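Local atomic coordinates of SAM-dependent O-methyltransferase (Thermotoga maritima, PDB entry 1O54), a protein that probably transfers a methyl group from S-adenosyl-L-methionine to N1 of adenosine 58 in tRNA, working as a homotetramer built as a dimer of dimers. Residues W200-G206 with T268-R272; G207-C213 with A262-T268. One frame throughout, in Å; residues are numbered along the deposited sequence. Where two conformers were deposited one is given.

Interaction 1: residues W200-G206 with T268-R272; sequences WEALKGG and TKVCR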
loop_
_atom_site.group_PDB
_atom_site.type_symbol
_atom_site.label_atom_id
_atom_site.label_comp_id
_atom_site.label_asym_id
_atom_site.label_seq_id
_atom_site.Cartn_x
_atom_site.Cartn_y
_atom_site.Cartn_z
ATOM N N TRP A 200 -16.183 27.506 -6.902
ATOM C CA TRP A 200 -17.567 27.162 -7.209
ATOM C C TRP A 200 -18.158 28.153 -8.211
ATOM O O TRP A 200 -18.792 27.756 -9.186
ATOM C CB TRP A 200 -18.406 27.101 -5.920
ATOM C CG TRP A 200 -19.821 26.615 -6.132
ATOM C CD1 TRP A 200 -20.283 25.334 -6.044
ATOM C CD2 TRP A 200 -20.939 27.416 -6.507
ATOM N NE1 TRP A 200 -21.624 25.287 -6.339
ATOM C CE2 TRP A 200 -22.053 26.546 -6.643
ATOM C CE3 TRP A 200 -21.122 28.787 -6.745
ATOM C CZ2 TRP A 200 -23.332 27.010 -6.973
ATOM C CZ3 TRP A 200 -22.374 29.231 -7.131
ATOM C CH2 TRP A 200 -23.470 28.335 -7.234
ATOM N N GLU A 201 -17.951 29.437 -7.984
ATOM C CA GLU A 201 -18.563 30.474 -8.843
ATOM C C GLU A 201 -18.116 30.375 -10.303
ATOM O O GLU A 201 -18.875 30.693 -11.220
ATOM C CB GLU A 201 -18.259 31.856 -8.289
ATOM C CG GLU A 201 -19.008 32.128 -6.997
ATOM C CD GLU A 201 -18.534 33.353 -6.225
ATOM O OE1 GLU A 201 -17.544 34.024 -6.632
ATOM O OE2 GLU A 201 -19.179 33.636 -5.187
ATOM N N ALA A 202 -16.873 29.972 -10.503
ATOM C CA ALA A 202 -16.280 29.901 -11.851
ATOM C C ALA A 202 -16.710 28.670 -12.658
ATOM O O ALA A 202 -16.643 28.694 -13.881
ATOM C CB ALA A 202 -14.771 29.956 -11.759
ATOM N N LEU A 203 -17.105 27.596 -11.986
ATOM C CA LEU A 203 -17.425 26.322 -12.643
ATOM C C LEU A 203 -18.790 26.306 -13.308
ATOM O O LEU A 203 -19.743 26.874 -12.769
ATOM C CB LEU A 203 -17.346 25.192 -11.630
ATOM C CG LEU A 203 -15.917 24.816 -11.248
ATOM C CD1 LEU A 203 -15.876 24.022 -10.009
ATOM C CD2 LEU A 203 -15.338 24.032 -12.389
ATOM N N LYS A 204 -18.883 25.673 -14.469
ATOM C CA LYS A 204 -20.194 25.373 -15.079
ATOM C C LYS A 204 -20.990 24.386 -14.193
ATOM O O LYS A 204 -20.420 23.692 -13.339
ATOM C CB LYS A 204 -20.004 24.770 -16.472
ATOM C CG LYS A 204 -19.421 23.385 -16.481
ATOM C CD LYS A 204 -19.202 22.794 -17.859
ATOM C CE LYS A 204 -18.848 21.320 -17.775
ATOM N NZ LYS A 204 -18.525 20.717 -19.100
ATOM N N GLY A 205 -22.305 24.344 -14.401
ATOM C CA GLY A 205 -23.127 23.284 -13.842
ATOM C C GLY A 205 -22.604 21.939 -14.260
ATOM O O GLY A 205 -22.414 21.663 -15.440
ATOM N N GLY A 206 -22.329 21.082 -13.279
ATOM C CA GLY A 206 -21.737 19.789 -13.540
ATOM C C GLY A 206 -20.228 19.859 -13.745
ATOM O O GLY A 206 -19.601 18.852 -14.053
ATOM N N THR A 268 -17.975 17.776 -7.641
ATOM C CA THR A 268 -18.713 18.220 -8.818
ATOM C C THR A 268 -19.665 19.324 -8.429
ATOM O O THR A 268 -20.443 19.134 -7.501
ATOM C CB THR A 268 -19.484 17.015 -9.374
ATOM O OG1 THR A 268 -18.542 16.020 -9.840
ATOM C CG2 THR A 268 -20.331 17.413 -10.574
ATOM N N LYS A 269 -19.609 20.442 -9.143
ATOM C CA LYS A 269 -20.492 21.567 -8.903
ATOM C C LYS A 269 -21.902 21.291 -9.365
ATOM O O LYS A 269 -22.133 20.848 -10.498
ATOM C CB LYS A 269 -19.977 22.807 -9.624
ATOM C CG LYS A 269 -20.800 24.102 -9.331
ATOM C CD LYS A 269 -20.979 24.891 -10.487
ATOM C CE LYS A 269 -21.969 26.018 -10.353
ATOM N NZ LYS A 269 -21.264 27.304 -10.468
ATOM N N VAL A 270 -22.853 21.618 -8.505
ATOM C CA VAL A 270 -24.259 21.691 -8.890
ATOM C C VAL A 270 -24.772 23.101 -8.615
ATOM O O VAL A 270 -24.124 23.885 -7.912
ATOM C CB VAL A 270 -25.083 20.636 -8.186
ATOM C CG1 VAL A 270 -24.624 19.249 -8.651
ATOM C CG2 VAL A 270 -25.013 20.780 -6.639
ATOM N N CYS A 271 -25.920 23.436 -9.182
ATOM C CA CYS A 271 -26.410 24.812 -9.105
ATOM C C CYS A 271 -26.914 25.180 -7.714
ATOM O O CYS A 271 -26.735 26.309 -7.275
ATOM C CB CYS A 271 -27.498 25.054 -10.151
ATOM S SG CYS A 271 -26.780 24.899 -11.807
ATOM N N ARG A 272 -27.523 24.230 -7.022
ATOM C CA ARG A 272 -28.088 24.537 -5.710
ATOM C C ARG A 272 -28.352 23.270 -4.937
ATOM O O ARG A 272 -28.422 22.181 -5.496
ATOM C CB ARG A 272 -29.359 25.393 -5.837
ATOM C CG ARG A 272 -30.307 24.944 -6.923
ATOM C CD ARG A 272 -31.543 25.824 -7.111
ATOM N NE ARG A 272 -32.607 25.050 -7.741
ATOM C CZ ARG A 272 -33.828 25.513 -8.035
ATOM N NH1 ARG A 272 -34.177 26.767 -7.755
ATOM N NH2 ARG A 272 -34.711 24.697 -8.606
#
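Lys269 has the largest area covered in this contact, 147 Å². It lies at the end of strand 263-269, and its side chain runs toward the C-terminal end of helix 196-202. Trp200, with 81 Å² covered, roofs it. Lys269 CG sits 3.7 Å from the centroid of the five-membered ring of Trp200, a CH-pi contact. Further out, Lys269 NZ lies 3.8 Å from the centroid of the six-membered ring, almost on the ring normal. This is a cation-pi interaction over the indole face.

The same ammonium group donates two hydrogen bonds. Lys269 NZ is 2.8 Å from Trp200 O and 2.8 Å from Leu203 O. Leu203 is the first residue to leave helical geometry, so the lysine binds carbonyls where the helix ends. Leu203 CB packs on Lys269 CD at 3.8 Å.

Gly206 has 48 Å² covered. Its N donates to Lys269 O at 2.8 Å. Its backbone angles (phi 81°, psi 6°) would press a CB against the preceding carbonyl oxygen, so position 206 suits a residue without a side chain. The contact thus packs the helix end, and the turn into strand 207-213, against the end of antiparallel strand 263-269 of the Rossmann-type methyltransferase sheet.

At the indole edge, Trp200 NE1 makes a weak hydrogen bond to Val270 O at 3.3 Å. Its stronger partner is Pro230 O, and Phe231 meets the ring edge-to-face. Asp18 of the second subunit forms a salt bridge with Lys204.

The buried lysine charge is met by two carbonyl oxygens and an aromatic face, with no carboxylate from either segment.

Interaction 2: residues G207-C213 with A262-T268; sequences GRFATVC and AYMIFAT
Strand 207-213 runs parallel to 182-187 in the Rossmann-type sheet. Reversed strand 263-269 is inserted between it and 234-245, as in class I methyltransferases. Both backbones are extended. The axes of 207-213 and 263-268 approach to 4.7 Å and their directions differ by 163°. Hydrogen-bonded pairs are Phe209-Ala267, Thr211-Ile265 and Cys213-Tyr263. Non-hydrogen-bonded pairs are Arg208-Thr268, Ala210-Phe266 and Val212-Met264. Phe209 N to Ala267 O is 2.8 Å and Ala267 N to Phe209 O 3.0 Å; the other two hydrogen-bonded pairs exchange N-to-O bonds in the same two-way manner.

One face carries Phe209, Thr211, Cys213, Tyr263, Ile265 and Ala267. Here the small Ala267 leaves room beside the Phe209 ring (chi1 t), with Phe209 CD1 4.3 Å from Ala267 CB. Ile265 (m, t) reaches diagonally, placing CD1 3.8 Å from Cys213 SG. Thr211 CG2 lies 4.0 Å from Ile265 CB. Helix 216-228 covers Cys213, Tyr263 and Ile265.

The other face reverses the sizes. Ala210 is the hollow and Phe266 (chi1 m) the bump: Ala210 CB touches Phe266 CD2 at 3.6 Å. Val212 (m) faces the hollow bordered by Ala262, CB to CB 3.9 Å, and Met264, whose CG is 4.2 Å from Val212 CG1. Helix 98-107 packs on Met264 and Phe266. The Val212 side chain is about 4 Å from that of Asp188, predicted to bind S-adenosyl-L-methionine.

CA-H...O contacts fill in between the bonds; in the shortest, Ala210 CA and Val212 CA each lie 3.2 Å from an oxygen, Ile265 O and Tyr263 O respectively.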
loop_
_atom_site.group_PDB
_atom_site.type_symbol
_atom_site.label_atom_id
_atom_site.label_comp_id
_atom_site.label_asym_id
_atom_site.label_seq_id
_atom_site.Cartn_x
_atom_site.Cartn_y
_atom_site.Cartn_z
ATOM N N GLY A 207 -19.640 21.030 -13.544
ATOM C CA GLY A 207 -18.178 21.178 -13.684
ATOM C C GLY A 207 -17.439 20.455 -12.552
ATOM O O GLY A 207 -17.982 20.208 -11.462
ATOM N N ARG A 208 -16.180 20.156 -12.801
ATOM C CA ARG A 208 -15.414 19.323 -11.898
ATOM C C ARG A 208 -14.269 20.093 -11.251
ATOM O O ARG A 208 -13.532 20.858 -11.890
ATOM C CB ARG A 208 -14.867 18.133 -12.644
ATOM C CG ARG A 208 -15.961 17.259 -13.241
ATOM C CD ARG A 208 -15.458 16.102 -14.102
ATOM N NE ARG A 208 -16.582 15.168 -14.357
ATOM C CZ ARG A 208 -17.434 15.306 -15.356
ATOM N NH1 ARG A 208 -17.332 16.326 -16.192
ATOM N NH2 ARG A 208 -18.417 14.437 -15.516
ATOM N N PHE A 209 -14.129 19.863 -9.961
ATOM C CA PHE A 209 -13.162 20.515 -9.100
ATOM C C PHE A 209 -12.178 19.475 -8.552
ATOM O O PHE A 209 -12.595 18.386 -8.148
ATOM C CB PHE A 209 -13.939 21.148 -7.914
ATOM C CG PHE A 209 -13.057 21.648 -6.794
ATOM C CD1 PHE A 209 -12.719 20.835 -5.712
ATOM C CD2 PHE A 209 -12.466 22.894 -6.872
ATOM C CE1 PHE A 209 -11.874 21.294 -4.698
ATOM C CE2 PHE A 209 -11.641 23.375 -5.848
ATOM C CZ PHE A 209 -11.340 22.556 -4.766
ATOM N N ALA A 210 -10.887 19.812 -8.499
ATOM C CA ALA A 210 -9.897 18.999 -7.763
ATOM C C ALA A 210 -8.940 19.891 -7.021
ATOM O O ALA A 210 -8.642 20.997 -7.481
ATOM C CB ALA A 210 -9.145 18.036 -8.692
ATOM N N THR A 211 -8.445 19.418 -5.880
ATOM C CA THR A 211 -7.367 20.093 -5.164
ATOM C C THR A 211 -6.460 19.008 -4.530
ATOM O O THR A 211 -6.818 17.810 -4.473
ATOM C CB THR A 211 -7.935 21.093 -4.145
ATOM O OG1 THR A 211 -6.869 21.927 -3.592
ATOM C CG2 THR A 211 -8.561 20.432 -2.940
ATOM N N VAL A 212 -5.270 19.415 -4.121
ATOM C CA VAL A 212 -4.343 18.513 -3.448
ATOM C C VAL A 212 -3.985 19.116 -2.101
ATOM O O VAL A 212 -3.875 20.353 -1.974
ATOM C CB VAL A 212 -3.085 18.291 -4.266
ATOM C CG1 VAL A 212 -3.395 17.434 -5.499
ATOM C CG2 VAL A 212 -2.418 19.648 -4.678
ATOM N N CYS A 213 -3.862 18.259 -1.089
ATOM C CA CYS A 213 -3.527 18.658 0.265
ATOM C C CYS A 213 -2.406 17.743 0.761
ATOM O O CYS A 213 -2.484 16.539 0.614
ATOM C CB CYS A 213 -4.743 18.502 1.202
ATOM S SG CYS A 213 -6.094 19.643 0.887
ATOM N N ALA A 262 0.510 13.529 -2.043
ATOM C CA ALA A 262 -0.636 14.385 -1.756
ATOM C C ALA A 262 -1.955 13.610 -1.637
ATOM O O ALA A 262 -2.164 12.618 -2.323
ATOM C CB ALA A 262 -0.771 15.451 -2.869
ATOM N N TYR A 263 -2.849 14.100 -0.778
ATOM C CA TYR A 263 -4.247 13.676 -0.748
ATOM C C TYR A 263 -4.934 14.458 -1.855
ATOM O O TYR A 263 -4.724 15.652 -1.969
ATOM C CB TYR A 263 -4.889 13.981 0.591
ATOM C CG TYR A 263 -4.201 13.231 1.721
ATOM C CD1 TYR A 263 -3.254 13.836 2.516
ATOM C CD2 TYR A 263 -4.460 11.876 1.921
ATOM C CE1 TYR A 263 -2.624 13.132 3.535
ATOM C CE2 TYR A 263 -3.812 11.157 2.937
ATOM C CZ TYR A 263 -2.915 11.797 3.735
ATOM O OH TYR A 263 -2.258 11.139 4.767
ATOM N N MET A 264 -5.701 13.768 -2.685
ATOM C CA MET A 264 -6.423 14.390 -3.775
ATOM C C MET A 264 -7.905 14.444 -3.458
ATOM O O MET A 264 -8.499 13.403 -3.134
ATOM C CB MET A 264 -6.226 13.574 -5.032
ATOM C CG MET A 264 -4.774 13.479 -5.427
ATOM S SD MET A 264 -4.416 12.346 -6.791
ATOM C CE MET A 264 -4.491 10.719 -5.952
ATOM N N ILE A 265 -8.507 15.618 -3.593
ATOM C CA ILE A 265 -9.915 15.798 -3.281
ATOM C C ILE A 265 -10.641 16.255 -4.514
ATOM O O ILE A 265 -10.175 17.176 -5.175
ATOM C CB ILE A 265 -10.093 16.848 -2.167
ATOM C CG1 ILE A 265 -9.269 16.491 -0.898
ATOM C CG2 ILE A 265 -11.557 16.996 -1.812
ATOM C CD1 ILE A 265 -9.187 17.613 0.104
ATOM N N PHE A 266 -11.779 15.620 -4.807
ATOM C CA PHE A 266 -12.572 15.940 -5.992
ATOM C C PHE A 266 -13.994 16.255 -5.591
ATOM O O PHE A 266 -14.494 15.729 -4.603
ATOM C CB PHE A 266 -12.585 14.693 -6.884
ATOM C CG PHE A 266 -11.210 14.245 -7.326
ATOM C CD1 PHE A 266 -10.505 13.333 -6.567
ATOM C CD2 PHE A 266 -10.628 14.739 -8.453
ATOM C CE1 PHE A 266 -9.204 12.920 -6.947
ATOM C CE2 PHE A 266 -9.345 14.320 -8.849
ATOM C CZ PHE A 266 -8.645 13.423 -8.071
ATOM N N ALA A 267 -14.673 17.077 -6.386
ATOM C CA ALA A 267 -16.070 17.402 -6.186
ATOM C C ALA A 267 -16.656 17.888 -7.521
ATOM O O ALA A 267 -15.925 18.313 -8.415
ATOM C CB ALA A 267 -16.201 18.446 -5.132
ATOM N N THR A 268 -17.975 17.776 -7.641
ATOM C CA THR A 268 -18.713 18.220 -8.818
ATOM C C THR A 268 -19.665 19.324 -8.429
ATOM O O THR A 268 -20.443 19.134 -7.501
ATOM C CB THR A 268 -19.484 17.015 -9.374
ATOM O OG1 THR A 268 -18.542 16.020 -9.840
ATOM C CG2 THR A 268 -20.331 17.413 -10.574
#

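In the fold
After the N-terminal antiparallel sheet and the parallel strands up to 182-187, the chain reaches helix 196-202 and the short strand 203-204, which interaction 1 later joins to 268-272. It turns at 205-206 and enters strand 207-213. Helix 216-228, the long strand 234-245 and its antiparallel partner 252-258 follow. The chain then returns through strand 263-269. Interaction 2 closes the inner loop and interaction 1 the outer one, so interaction 2 is nested inside. They share Thr268, and a probable hydrogen bond from Lys269 N to Gly207 O, 2.8 Å, bridges them. Leu203 also packs on Phe209. Together they tie a helix end to two neighbouring sheet strands, beside the second subunit.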